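Long-range contact in ginlfy protein (Ginkgo biloba, PDB 4UDE), which is probably a transcription factor of the LEAFY family, represented here by its SAM oligomerization domain: residues V39-I50 and K66-K77. Numbering follows the deposited sequence.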
loop_
_atom_site.group_PDB
_atom_site.type_symbol
_atom_site.label_atom_id
_atom_site.label_comp_id
_atom_site.label_asym_id
_atom_site.label_seq_id
_atom_site.Cartn_x
_atom_site.Cartn_y
_atom_site.Cartn_z
ATOM N N VAL A 39 7.155 -0.261 3.592
ATOM C CA VAL A 39 8.352 0.610 3.496
ATOM C C VAL A 39 9.697 -0.150 3.511
ATOM O O VAL A 39 10.741 0.414 3.160
ATOM C CB VAL A 39 8.342 1.870 4.404
ATOM C CG1 VAL A 39 7.019 2.630 4.270
ATOM C CG2 VAL A 39 8.640 1.530 5.865
ATOM N N ASN A 40 9.661 -1.431 3.885
ATOM C CA ASN A 40 10.865 -2.240 3.913
ATOM C C ASN A 40 10.927 -3.230 2.765
ATOM O O ASN A 40 11.855 -4.044 2.710
ATOM C CB ASN A 40 11.000 -2.918 5.277
ATOM C CG ASN A 40 11.615 -2.007 6.289
ATOM O OD1 ASN A 40 12.820 -1.779 6.281
ATOM N ND2 ASN A 40 10.785 -1.358 7.070
ATOM N N MET A 41 9.931 -3.168 1.841
ATOM C CA MET A 41 9.880 -4.053 0.677
ATOM C C MET A 41 10.611 -3.411 -0.488
ATOM O O MET A 41 10.672 -2.197 -0.569
ATOM C CB MET A 41 8.415 -4.343 0.279
ATOM C CG MET A 41 7.779 -5.415 1.136
ATOM S SD MET A 41 5.964 -5.499 0.996
ATOM C CE MET A 41 5.768 -5.920 -0.727
ATOM N N THR A 42 11.132 -4.213 -1.411
ATOM C CA THR A 42 11.810 -3.640 -2.573
ATOM C C THR A 42 10.759 -3.241 -3.624
ATOM O O THR A 42 9.600 -3.668 -3.538
ATOM C CB THR A 42 12.818 -4.644 -3.171
ATOM O OG1 THR A 42 12.105 -5.776 -3.646
ATOM C CG2 THR A 42 13.929 -5.068 -2.181
ATOM N N GLU A 43 11.181 -2.462 -4.634
ATOM C CA GLU A 43 10.328 -2.077 -5.776
ATOM C C GLU A 43 9.784 -3.311 -6.488
ATOM O O GLU A 43 8.612 -3.325 -6.880
ATOM C CB GLU A 43 11.135 -1.247 -6.783
ATOM C CG GLU A 43 11.485 0.130 -6.245
ATOM C CD GLU A 43 10.574 1.242 -6.714
ATOM O OE1 GLU A 43 9.955 1.088 -7.792
ATOM O OE2 GLU A 43 10.548 2.301 -6.047
ATOM N N GLN A 44 10.635 -4.357 -6.634
ATOM C CA GLN A 44 10.248 -5.627 -7.266
ATOM C C GLN A 44 9.188 -6.369 -6.430
ATOM O O GLN A 44 8.255 -6.921 -7.005
ATOM C CB GLN A 44 11.477 -6.522 -7.540
ATOM C CG GLN A 44 11.173 -7.829 -8.327
ATOM C CD GLN A 44 10.440 -7.593 -9.639
ATOM O OE1 GLN A 44 10.894 -6.836 -10.511
ATOM N NE2 GLN A 44 9.271 -8.223 -9.797
ATOM N N GLU A 45 9.313 -6.355 -5.084
ATOM C CA GLU A 45 8.347 -7.012 -4.181
ATOM C C GLU A 45 7.004 -6.293 -4.229
ATOM O O GLU A 45 5.961 -6.940 -4.218
ATOM C CB GLU A 45 8.899 -7.116 -2.749
ATOM C CG GLU A 45 10.088 -8.071 -2.658
ATOM C CD GLU A 45 10.863 -8.044 -1.351
ATOM O OE1 GLU A 45 10.730 -7.060 -0.598
ATOM O OE2 GLU A 45 11.618 -9.003 -1.082
ATOM N N LEU A 46 7.033 -4.960 -4.350
ATOM C CA LEU A 46 5.810 -4.162 -4.503
ATOM C C LEU A 46 5.139 -4.487 -5.855
ATOM O O LEU A 46 3.915 -4.643 -5.884
ATOM C CB LEU A 46 6.086 -2.672 -4.344
ATOM C CG LEU A 46 6.590 -2.254 -2.950
ATOM C CD1 LEU A 46 7.344 -0.923 -3.002
ATOM C CD2 LEU A 46 5.443 -2.223 -1.906
ATOM N N ASP A 47 5.942 -4.703 -6.948
ATOM C CA ASP A 47 5.401 -5.111 -8.259
ATOM C C ASP A 47 4.688 -6.462 -8.164
ATOM O O ASP A 47 3.609 -6.630 -8.730
ATOM C CB ASP A 47 6.500 -5.173 -9.339
ATOM C CG ASP A 47 7.057 -3.818 -9.739
ATOM O OD1 ASP A 47 6.290 -2.832 -9.712
ATOM O OD2 ASP A 47 8.258 -3.749 -10.101
ATOM N N ASP A 48 5.311 -7.424 -7.443
ATOM C CA ASP A 48 4.787 -8.764 -7.211
ATOM C C ASP A 48 3.448 -8.730 -6.462
ATOM O O ASP A 48 2.532 -9.485 -6.806
ATOM C CB ASP A 48 5.818 -9.612 -6.439
ATOM C CG ASP A 48 7.159 -9.881 -7.134
ATOM O OD1 ASP A 48 7.239 -9.728 -8.378
ATOM O OD2 ASP A 48 8.126 -10.218 -6.434
ATOM N N VAL A 49 3.341 -7.884 -5.422
ATOM C CA VAL A 49 2.101 -7.756 -4.656
ATOM C C VAL A 49 1.000 -7.116 -5.532
ATOM O O VAL A 49 -0.149 -7.522 -5.461
ATOM C CB VAL A 49 2.351 -7.005 -3.320
ATOM C CG1 VAL A 49 1.045 -6.622 -2.630
ATOM C CG2 VAL A 49 3.199 -7.863 -2.397
ATOM N N ILE A 50 1.360 -6.142 -6.357
ATOM C CA ILE A 50 0.411 -5.499 -7.262
ATOM C C ILE A 50 -0.180 -6.540 -8.248
ATOM O O ILE A 50 -1.403 -6.617 -8.406
ATOM C CB ILE A 50 1.022 -4.235 -7.920
ATOM C CG1 ILE A 50 1.090 -3.094 -6.874
ATOM C CG2 ILE A 50 0.212 -3.799 -9.146
ATOM C CD1 ILE A 50 2.126 -1.970 -7.173
ATOM N N LYS A 66 -2.175 1.601 -9.595
ATOM C CA LYS A 66 -0.953 0.769 -9.605
ATOM C C LYS A 66 0.279 1.666 -9.412
ATOM O O LYS A 66 1.150 1.350 -8.600
ATOM C CB LYS A 66 -0.811 -0.041 -10.920
ATOM C CG LYS A 66 -1.820 -1.189 -11.054
ATOM C CD LYS A 66 -1.610 -2.010 -12.319
ATOM C CE LYS A 66 -2.672 -3.075 -12.452
ATOM N NZ LYS A 66 -2.542 -3.843 -13.717
ATOM N N TYR A 67 0.329 2.795 -10.145
ATOM C CA TYR A 67 1.395 3.788 -10.010
ATOM C C TYR A 67 1.348 4.487 -8.632
ATOM O O TYR A 67 2.403 4.757 -8.061
ATOM C CB TYR A 67 1.344 4.816 -11.164
ATOM C CG TYR A 67 1.896 4.256 -12.452
ATOM C CD1 TYR A 67 3.271 4.100 -12.637
ATOM C CD2 TYR A 67 1.048 3.828 -13.467
ATOM C CE1 TYR A 67 3.784 3.537 -13.805
ATOM C CE2 TYR A 67 1.549 3.277 -14.647
ATOM C CZ TYR A 67 2.921 3.150 -14.818
ATOM O OH TYR A 67 3.422 2.619 -15.983
ATOM N N GLY A 68 0.140 4.719 -8.114
ATOM C CA GLY A 68 -0.124 5.329 -6.803
ATOM C C GLY A 68 0.407 4.558 -5.607
ATOM O O GLY A 68 0.941 5.159 -4.669
ATOM N N ILE A 69 0.269 3.219 -5.608
ATOM C CA ILE A 69 0.783 2.374 -4.503
ATOM C C ILE A 69 2.280 2.530 -4.418
ATOM O O ILE A 69 2.813 2.767 -3.333
ATOM C CB ILE A 69 0.338 0.868 -4.634
ATOM C CG1 ILE A 69 -1.195 0.703 -4.448
ATOM C CG2 ILE A 69 1.152 -0.088 -3.687
ATOM C CD1 ILE A 69 -1.787 -0.571 -5.038
ATOM N N LYS A 70 2.961 2.459 -5.572
ATOM C CA LYS A 70 4.427 2.590 -5.646
ATOM C C LYS A 70 4.905 3.989 -5.262
ATOM O O LYS A 70 5.892 4.107 -4.547
ATOM C CB LYS A 70 4.936 2.245 -7.053
ATOM C CG LYS A 70 4.588 0.839 -7.552
ATOM C CD LYS A 70 5.614 -0.231 -7.129
ATOM C CE LYS A 70 6.999 -0.052 -7.724
ATOM N NZ LYS A 70 6.987 0.015 -9.218
ATOM N N SER A 71 4.225 5.039 -5.743
ATOM C CA SER A 71 4.577 6.438 -5.448
ATOM C C SER A 71 4.411 6.760 -3.970
ATOM O O SER A 71 5.250 7.471 -3.407
ATOM C CB SER A 71 3.724 7.388 -6.286
ATOM O OG SER A 71 4.220 7.460 -7.613
ATOM N N ALA A 72 3.332 6.222 -3.338
ATOM C CA ALA A 72 3.053 6.440 -1.919
ATOM C C ALA A 72 4.154 5.815 -1.064
ATOM O O ALA A 72 4.627 6.468 -0.141
ATOM C CB ALA A 72 1.690 5.860 -1.546
ATOM N N VAL A 73 4.625 4.599 -1.427
ATOM C CA VAL A 73 5.718 3.912 -0.707
ATOM C C VAL A 73 7.064 4.648 -0.939
ATOM O O VAL A 73 7.782 4.897 0.025
ATOM C CB VAL A 73 5.770 2.388 -1.012
ATOM C CG1 VAL A 73 6.963 1.710 -0.318
ATOM C CG2 VAL A 73 4.468 1.711 -0.591
ATOM N N ARG A 74 7.359 5.069 -2.196
ATOM C CA ARG A 74 8.589 5.841 -2.494
ATOM C C ARG A 74 8.667 7.101 -1.670
ATOM O O ARG A 74 9.733 7.414 -1.147
ATOM C CB ARG A 74 8.658 6.257 -3.966
ATOM C CG ARG A 74 9.032 5.148 -4.887
ATOM C CD ARG A 74 8.883 5.614 -6.312
ATOM N NE ARG A 74 9.127 4.510 -7.227
ATOM C CZ ARG A 74 8.836 4.540 -8.519
ATOM N NH1 ARG A 74 8.264 5.613 -9.055
ATOM N NH2 ARG A 74 9.104 3.496 -9.285
ATOM N N ALA A 75 7.551 7.856 -1.605
ATOM C CA ALA A 75 7.475 9.121 -0.865
ATOM C C ALA A 75 7.681 8.887 0.600
ATOM O O ALA A 75 8.388 9.671 1.241
ATOM C CB ALA A 75 6.126 9.791 -1.094
ATOM N N GLU A 76 7.074 7.809 1.147
ATOM C CA GLU A 76 7.221 7.483 2.562
ATOM C C GLU A 76 8.658 7.074 2.893
ATOM O O GLU A 76 9.168 7.502 3.915
ATOM C CB GLU A 76 6.169 6.466 3.025
ATOM C CG GLU A 76 6.195 6.130 4.526
ATOM C CD GLU A 76 6.017 7.234 5.558
ATOM O OE1 GLU A 76 5.610 8.364 5.200
ATOM O OE2 GLU A 76 6.287 6.961 6.746
ATOM N N LYS A 77 9.313 6.300 2.005
ATOM C CA LYS A 77 10.713 5.865 2.131
ATOM C C LYS A 77 11.627 7.093 2.140
ATOM O O LYS A 77 12.495 7.197 3.000
ATOM C CB LYS A 77 11.114 4.939 0.968
ATOM C CG LYS A 77 10.716 3.477 1.136
ATOM C CD LYS A 77 11.127 2.641 -0.112
ATOM C CE LYS A 77 10.740 1.175 0.003
ATOM N NZ LYS A 77 11.222 0.337 -1.138
HETATM O O HOH W 1 9.845 -0.144 -10.333
#
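Helix 43-50, N-capped by Thr42, runs roughly antiparallel to helix 66-77: their axes approach to 10.6 Å at an angle of 147°, bringing Leu46 beside Lys70 and Ile50 beside Lys66. Branched aliphatic residues suit the buried side, where Leu46 CD1 meets Val73 CG1 tip to tip at 3.8 Å and Ile50 CD1 packs on Ile69 CG2. Within the five-helix SAM domain, this pairing lays the penultimate helix, 43-55, on the long last helix, 63-83, whose Ile69 also touches Phe15 of the first. Lys70 is a knob among Glu43, Leu46, Asp47 and Ile50; bent at chi2, chi3 and chi4, its chain lays CD on Leu46 CB and delivers NZ to Asp47 OD1 (3.0 Å). Glu43, bent at chi2 (-99°), turns its carboxylate nearly coplanar with the Arg74 guanidinium, its two oxygens matching two N-H groups side-on: NE donates to the syn lone pair of OE2 (2.9 Å) and NH2 to OE1 (3.0 Å). Glu43 OE1 also makes a longer salt bridge to Lys70 NZ (3.5 Å), bridged by a water. With an alanine here, Arg74 is likely to lose its carboxylate mate and Lys70 one of its two. Lys77, extended and long enough to span the gap, passes Val39 to donate NZ to Met41 O (2.7 Å), nearly in line with that carbonyl.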